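Local structure of ML032222a iGluR (Mnemiopsis leidyi, 4YKI) at residues E54-D59 / I77-D82; S35-D40 / P107-G112. The protein forms a subunit of what is probably a glycine-activated ion channel of the ionotropic glutamate receptor family, binding glycine through its ligand-binding domain. One frame throughout, in Å; residues are numbered along the deposited sequence.

Interaction 1. Residues E54-D59 / I77-D82; sequences EYIQPD and IRDLLD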
loop_
_atom_site.group_PDB
_atom_site.type_symbol
_atom_site.label_atom_id
_atom_site.label_comp_id
_atom_site.label_asym_id
_atom_site.label_seq_id
_atom_site.Cartn_x
_atom_site.Cartn_y
_atom_site.Cartn_z
ATOM N N GLU B 54 -14.473 5.104 -21.594
ATOM C CA GLU B 54 -14.955 6.465 -21.440
ATOM C C GLU B 54 -15.033 6.746 -19.958
ATOM O O GLU B 54 -15.099 5.822 -19.156
ATOM C CB GLU B 54 -16.332 6.642 -22.083
ATOM C CG GLU B 54 -17.441 5.850 -21.380
ATOM C CD GLU B 54 -18.753 5.929 -22.110
ATOM O OE1 GLU B 54 -19.015 5.013 -22.918
ATOM O OE2 GLU B 54 -19.511 6.899 -21.875
ATOM N N TYR B 55 -15.067 8.022 -19.597
ATOM C CA TYR B 55 -15.214 8.428 -18.215
ATOM C C TYR B 55 -16.623 8.936 -17.953
ATOM O O TYR B 55 -17.179 9.678 -18.771
ATOM C CB TYR B 55 -14.197 9.516 -17.885
ATOM C CG TYR B 55 -12.737 9.111 -17.933
ATOM C CD1 TYR B 55 -12.182 8.319 -16.937
ATOM C CD2 TYR B 55 -11.907 9.544 -18.951
ATOM C CE1 TYR B 55 -10.853 7.973 -16.965
ATOM C CE2 TYR B 55 -10.572 9.199 -18.992
ATOM C CZ TYR B 55 -10.046 8.427 -17.985
ATOM O OH TYR B 55 -8.703 8.108 -17.975
ATOM N N ILE B 56 -17.180 8.555 -16.818
ATOM C CA ILE B 56 -18.530 8.951 -16.406
ATOM C C ILE B 56 -18.441 9.539 -15.001
ATOM O O ILE B 56 -17.987 8.887 -14.050
ATOM C CB ILE B 56 -19.509 7.757 -16.405
ATOM C CG1 ILE B 56 -19.595 7.177 -17.830
ATOM C CG2 ILE B 56 -20.910 8.159 -15.840
ATOM C CD1 ILE B 56 -20.621 6.098 -18.046
ATOM N N GLN B 57 -18.862 10.794 -14.884
ATOM C CA GLN B 57 -18.895 11.459 -13.595
ATOM C C GLN B 57 -20.253 11.313 -12.941
ATOM O O GLN B 57 -21.268 11.375 -13.604
ATOM C CB GLN B 57 -18.589 12.940 -13.767
ATOM C CG GLN B 57 -17.315 13.235 -14.503
ATOM C CD GLN B 57 -16.915 14.673 -14.350
ATOM O OE1 GLN B 57 -16.653 15.145 -13.240
ATOM N NE2 GLN B 57 -16.871 15.397 -15.467
ATOM N N PRO B 58 -20.294 11.158 -11.616
ATOM C CA PRO B 58 -21.597 11.133 -10.948
ATOM C C PRO B 58 -22.235 12.510 -10.982
ATOM O O PRO B 58 -21.544 13.514 -10.810
ATOM C CB PRO B 58 -21.257 10.739 -9.513
ATOM C CG PRO B 58 -19.890 11.287 -9.318
ATOM C CD PRO B 58 -19.187 11.104 -10.653
ATOM N N ASP B 59 -23.539 12.557 -11.202
ATOM C CA ASP B 59 -24.239 13.823 -11.218
ATOM C C ASP B 59 -24.064 14.609 -9.908
ATOM O O ASP B 59 -24.019 15.840 -9.908
ATOM C CB ASP B 59 -25.730 13.571 -11.488
ATOM C CG ASP B 59 -25.983 12.918 -12.838
ATOM O OD1 ASP B 59 -25.242 13.233 -13.787
ATOM O OD2 ASP B 59 -26.949 12.122 -12.963
ATOM N N ILE B 77 -19.177 5.700 -5.926
ATOM C CA ILE B 77 -19.478 4.382 -5.378
ATOM C C ILE B 77 -20.864 3.930 -5.852
ATOM O O ILE B 77 -21.040 2.808 -6.327
ATOM C CB ILE B 77 -19.425 4.369 -3.836
ATOM C CG1 ILE B 77 -18.056 4.813 -3.288
ATOM C CG2 ILE B 77 -19.777 2.974 -3.322
ATOM C CD1 ILE B 77 -16.894 3.918 -3.609
ATOM N N ARG B 78 -21.858 4.811 -5.726
ATOM C CA ARG B 78 -23.219 4.474 -6.132
ATOM C C ARG B 78 -23.307 4.160 -7.621
ATOM O O ARG B 78 -23.990 3.221 -8.021
ATOM C CB ARG B 78 -24.194 5.599 -5.750
ATOM C CG ARG B 78 -25.639 5.373 -6.158
ATOM C CD ARG B 78 -26.275 4.138 -5.539
ATOM N NE ARG B 78 -27.701 4.063 -5.879
ATOM C CZ ARG B 78 -28.673 4.701 -5.230
ATOM N NH1 ARG B 78 -28.429 5.449 -4.163
ATOM N NH2 ARG B 78 -29.913 4.573 -5.662
ATOM N N ASP B 79 -22.608 4.941 -8.444
ATOM C CA ASP B 79 -22.641 4.682 -9.880
ATOM C C ASP B 79 -22.079 3.300 -10.197
ATOM O O ASP B 79 -22.563 2.614 -11.088
ATOM C CB ASP B 79 -21.843 5.742 -10.643
ATOM C CG ASP B 79 -22.608 7.030 -10.909
ATOM O OD1 ASP B 79 -23.769 7.181 -10.484
ATOM O OD2 ASP B 79 -21.972 7.909 -11.543
ATOM N N LEU B 80 -21.014 2.905 -9.490
ATOM C CA LEU B 80 -20.439 1.570 -9.682
ATOM C C LEU B 80 -21.446 0.479 -9.271
ATOM O O LEU B 80 -21.673 -0.461 -10.012
ATOM C CB LEU B 80 -19.140 1.466 -8.873
ATOM C CG LEU B 80 -18.309 0.208 -9.086
ATOM C CD1 LEU B 80 -17.744 0.173 -10.487
ATOM C CD2 LEU B 80 -17.174 0.154 -8.101
ATOM N N LEU B 81 -22.061 0.630 -8.101
ATOM C CA LEU B 81 -23.058 -0.331 -7.618
ATOM C C LEU B 81 -24.237 -0.457 -8.563
ATOM O O LEU B 81 -24.800 -1.533 -8.699
ATOM C CB LEU B 81 -23.554 0.063 -6.233
ATOM C CG LEU B 81 -22.497 -0.068 -5.131
ATOM C CD1 LEU B 81 -23.003 0.538 -3.841
ATOM C CD2 LEU B 81 -22.094 -1.527 -4.888
ATOM N N ASP B 82 -24.591 0.651 -9.223
ATOM C CA ASP B 82 -25.730 0.669 -10.134
ATOM C C ASP B 82 -25.368 0.271 -11.559
ATOM O O ASP B 82 -26.207 0.368 -12.446
ATOM C CB ASP B 82 -26.342 2.071 -10.170
ATOM C CG ASP B 82 -27.106 2.430 -8.908
ATOM O OD1 ASP B 82 -27.371 1.540 -8.070
ATOM O OD2 ASP B 82 -27.420 3.622 -8.765
HETATM O O HOH W 1 -19.213 7.715 -11.700
HETATM O O HOH W 2 -23.431 9.281 -13.608
HETATM O O HOH W 3 -24.808 9.651 -11.519
#
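Asp79 reaches out of helix 75-81 to meet the backbone and ring of Pro58, which lies in the loop just after strand 52-56. Its CB already points toward the other segment. The first torsion sets CG anti to the carbonyl carbon and beside the backbone N (chi1 -82°), carrying the carboxylate outward. CG comes within 4.2 Å of Pro58 CB. Its branch OD2 does the real touching: it lies 3.3 Å from Pro58 CA and 3.6 Å from Pro58 CB, and Ile56 CG2 marks the fringe of the patch at 4.4 Å from the same oxygen.

No direct hydrogen bond crosses here; water does that work. Two waters donate to Asp79 OD2, one also donating to Ile56 O and the other to Gln57 O. A third donates to Asp79 OD1 at 2.9 Å and accepts from Asp59 N. The carboxylate, buried here, thus accepts three hydrogen bonds from water, and the waters carry it on to the carbonyls of Ile56 and Gln57 and the N-H of Asp59.

In the fold, strand 52-56 is an outer strand of a three-stranded parallel sheet, beside strand 9-13. Helix 75-81 lies on the beta-alpha-beta connection that leads to the other outer strand, 87-89, where Ile77 and Leu80 both pack on Ile88.

Interaction 2. Residues S35-D40 / P107-G112; sequences SGMVND and PFMDAG. With MG (magnesium ion), chain D.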
loop_
_atom_site.group_PDB
_atom_site.type_symbol
_atom_site.label_atom_id
_atom_site.label_comp_id
_atom_site.label_asym_id
_atom_site.label_seq_id
_atom_site.Cartn_x
_atom_site.Cartn_y
_atom_site.Cartn_z
ATOM N N SER B 35 -6.976 14.527 -18.241
ATOM C CA SER B 35 -5.535 14.397 -18.162
ATOM C C SER B 35 -5.161 14.189 -16.695
ATOM O O SER B 35 -5.968 14.401 -15.798
ATOM C CB SER B 35 -4.828 15.623 -18.738
ATOM O OG SER B 35 -5.205 16.798 -18.042
ATOM N N GLY B 36 -3.920 13.788 -16.450
ATOM C CA GLY B 36 -3.404 13.650 -15.104
ATOM C C GLY B 36 -2.777 12.294 -14.852
ATOM O O GLY B 36 -2.696 11.458 -15.753
ATOM N N MET B 37 -2.299 12.090 -13.627
ATOM C CA MET B 37 -1.652 10.840 -13.253
ATOM C C MET B 37 -2.542 9.633 -13.496
ATOM O O MET B 37 -2.098 8.627 -14.068
ATOM C CB MET B 37 -1.233 10.903 -11.787
ATOM C CG MET B 37 -0.694 9.589 -11.262
ATOM S SD MET B 37 -0.074 9.763 -9.596
ATOM C CE MET B 37 0.574 8.129 -9.262
ATOM N N VAL B 38 -3.787 9.695 -13.042
ATOM C CA VAL B 38 -4.677 8.557 -13.224
ATOM C C VAL B 38 -4.993 8.339 -14.708
ATOM O O VAL B 38 -5.040 7.211 -15.185
ATOM C CB VAL B 38 -5.963 8.693 -12.365
ATOM C CG1 VAL B 38 -7.022 7.687 -12.760
ATOM C CG2 VAL B 38 -5.589 8.501 -10.889
ATOM N N ASN B 39 -5.217 9.418 -15.456
ATOM C CA ASN B 39 -5.437 9.275 -16.878
ATOM C C ASN B 39 -4.274 8.556 -17.561
ATOM O O ASN B 39 -4.479 7.701 -18.409
ATOM C CB ASN B 39 -5.684 10.623 -17.547
ATOM C CG ASN B 39 -6.033 10.462 -19.007
ATOM O OD1 ASN B 39 -7.053 9.879 -19.351
ATOM N ND2 ASN B 39 -5.184 10.976 -19.876
ATOM N N ASP B 40 -3.048 8.924 -17.206
ATOM C CA ASP B 40 -1.873 8.269 -17.787
ATOM C C ASP B 40 -1.855 6.775 -17.447
ATOM O O ASP B 40 -1.484 5.968 -18.276
ATOM C CB ASP B 40 -0.568 8.930 -17.306
ATOM C CG ASP B 40 -0.282 10.266 -17.956
ATOM O OD1 ASP B 40 -0.955 10.634 -18.937
ATOM O OD2 ASP B 40 0.675 10.913 -17.490
ATOM N N PRO B 107 -3.275 -1.544 -4.546
ATOM C CA PRO B 107 -3.194 -0.097 -4.325
ATOM C C PRO B 107 -1.923 0.510 -4.886
ATOM O O PRO B 107 -0.938 -0.213 -5.087
ATOM C CB PRO B 107 -3.221 0.008 -2.798
ATOM C CG PRO B 107 -2.577 -1.226 -2.314
ATOM C CD PRO B 107 -2.966 -2.301 -3.315
ATOM N N PHE B 108 -1.927 1.823 -5.090
ATOM C CA PHE B 108 -0.781 2.498 -5.679
ATOM C C PHE B 108 -0.186 3.667 -4.887
ATOM O O PHE B 108 0.813 4.216 -5.316
ATOM C CB PHE B 108 -1.090 2.921 -7.130
ATOM C CG PHE B 108 -2.198 3.949 -7.276
ATOM C CD1 PHE B 108 -1.906 5.313 -7.288
ATOM C CD2 PHE B 108 -3.521 3.562 -7.450
ATOM C CE1 PHE B 108 -2.921 6.270 -7.443
ATOM C CE2 PHE B 108 -4.534 4.509 -7.609
ATOM C CZ PHE B 108 -4.234 5.862 -7.589
ATOM N N MET B 109 -0.737 4.031 -3.735
ATOM C CA MET B 109 -0.173 5.151 -2.963
ATOM C C MET B 109 -0.649 5.168 -1.513
ATOM O O MET B 109 -1.830 5.301 -1.231
ATOM C CB MET B 109 -0.537 6.487 -3.621
ATOM C CG MET B 109 0.130 7.676 -2.978
ATOM S SD MET B 109 -0.226 9.240 -3.809
ATOM C CE MET B 109 0.482 8.956 -5.391
ATOM N N ASP B 110 0.278 5.101 -0.568
ATOM C CA ASP B 110 -0.041 5.298 0.839
ATOM C C ASP B 110 -0.474 6.738 1.040
ATOM O O ASP B 110 0.091 7.649 0.462
ATOM C CB ASP B 110 1.209 5.051 1.741
ATOM C CG ASP B 110 1.411 3.595 2.178
ATOM O OD1 ASP B 110 0.802 2.666 1.601
ATOM O OD2 ASP B 110 2.249 3.405 3.098
ATOM N N ALA B 111 -1.448 6.927 1.911
ATOM C CA ALA B 111 -1.920 8.257 2.250
ATOM C C ALA B 111 -2.401 8.272 3.695
ATOM O O ALA B 111 -2.701 7.226 4.295
ATOM C CB ALA B 111 -3.040 8.696 1.299
ATOM N N GLY B 112 -2.445 9.474 4.245
ATOM C CA GLY B 112 -2.964 9.707 5.569
ATOM C C GLY B 112 -3.901 10.893 5.558
ATOM O O GLY B 112 -3.979 11.642 4.581
HETATM MG MG MG D . 1.026 0.836 0.656
HETATM O O HOH W 4 0.948 -0.263 2.453
HETATM O O HOH W 5 0.960 1.776 -1.231
#
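Met37 meets Phe108 and Met109 in the bilobed, clamshell-like ligand-binding core of the glutamate receptor family, related to the periplasmic binding proteins. The first turn of helix 37-49 here faces the beginning of strand 109-118, which pairs with strand 202-218. Nothing polar crosses between the two segments; the fit is one of apolar shapes.

The bump is the methyl end of Met37. With CG anti to the backbone N (chi1 173°) and the chain extended beyond it, the side chain stands straight out from the helix start and drops CE into the notch between Phe108 and Met109. On one side is the Phe108 ring, met at a slant, its CD1 4.2 Å from Met37 CE. On the other is the methyl of Met109, whose chain bends at its last torsion (chi3 -63°) and brings CE to 4.0 Å from Met37 CE. The two methionine chains run at a slant to each other and meet at their methyls. Val38, one residue along, adds a second, looser bump: its CG2 lies 4.4 Å from Phe108 CZ, approaching the ring obliquely.

Around this buried patch, Ile241 and Trp248 of helix 240-248 and Phe20 also pack on Met37, while Phe216 of strand 202-218 lies against Val38.

Just beyond Met109 the strand reaches the subunit interface. A magnesium ion there is bound by Asp110 and Glu213 of this chain, Asp110 and Glu213 of the second subunit, and two waters. Asp110 uses one oxygen for it: OD1 is 2.1 Å from the magnesium, whereas OD2 stays 3.7 Å away.

How the interactions relate
The centres of interactions 1 and 2 are 18 Å apart, yet the two are joined directly. Helix 37-49 runs on into strand 52-56, and Tyr55 OH lies 2.8 Å from Asn39 OD1, probably a hydrogen bond between the strand of interaction 1 and the helix of interaction 2. In sequence, both segments of interaction 1 fall between the two of interaction 2. Neither contact grips the bound glycine: the side chain of Pro58 is about 11 Å from it, that of Phe108 about 9 Å. Interaction 2 is also linked to the pocket through the backbone: Phe108 and Met109 hydrogen-bond to Tyr214, a pocket residue.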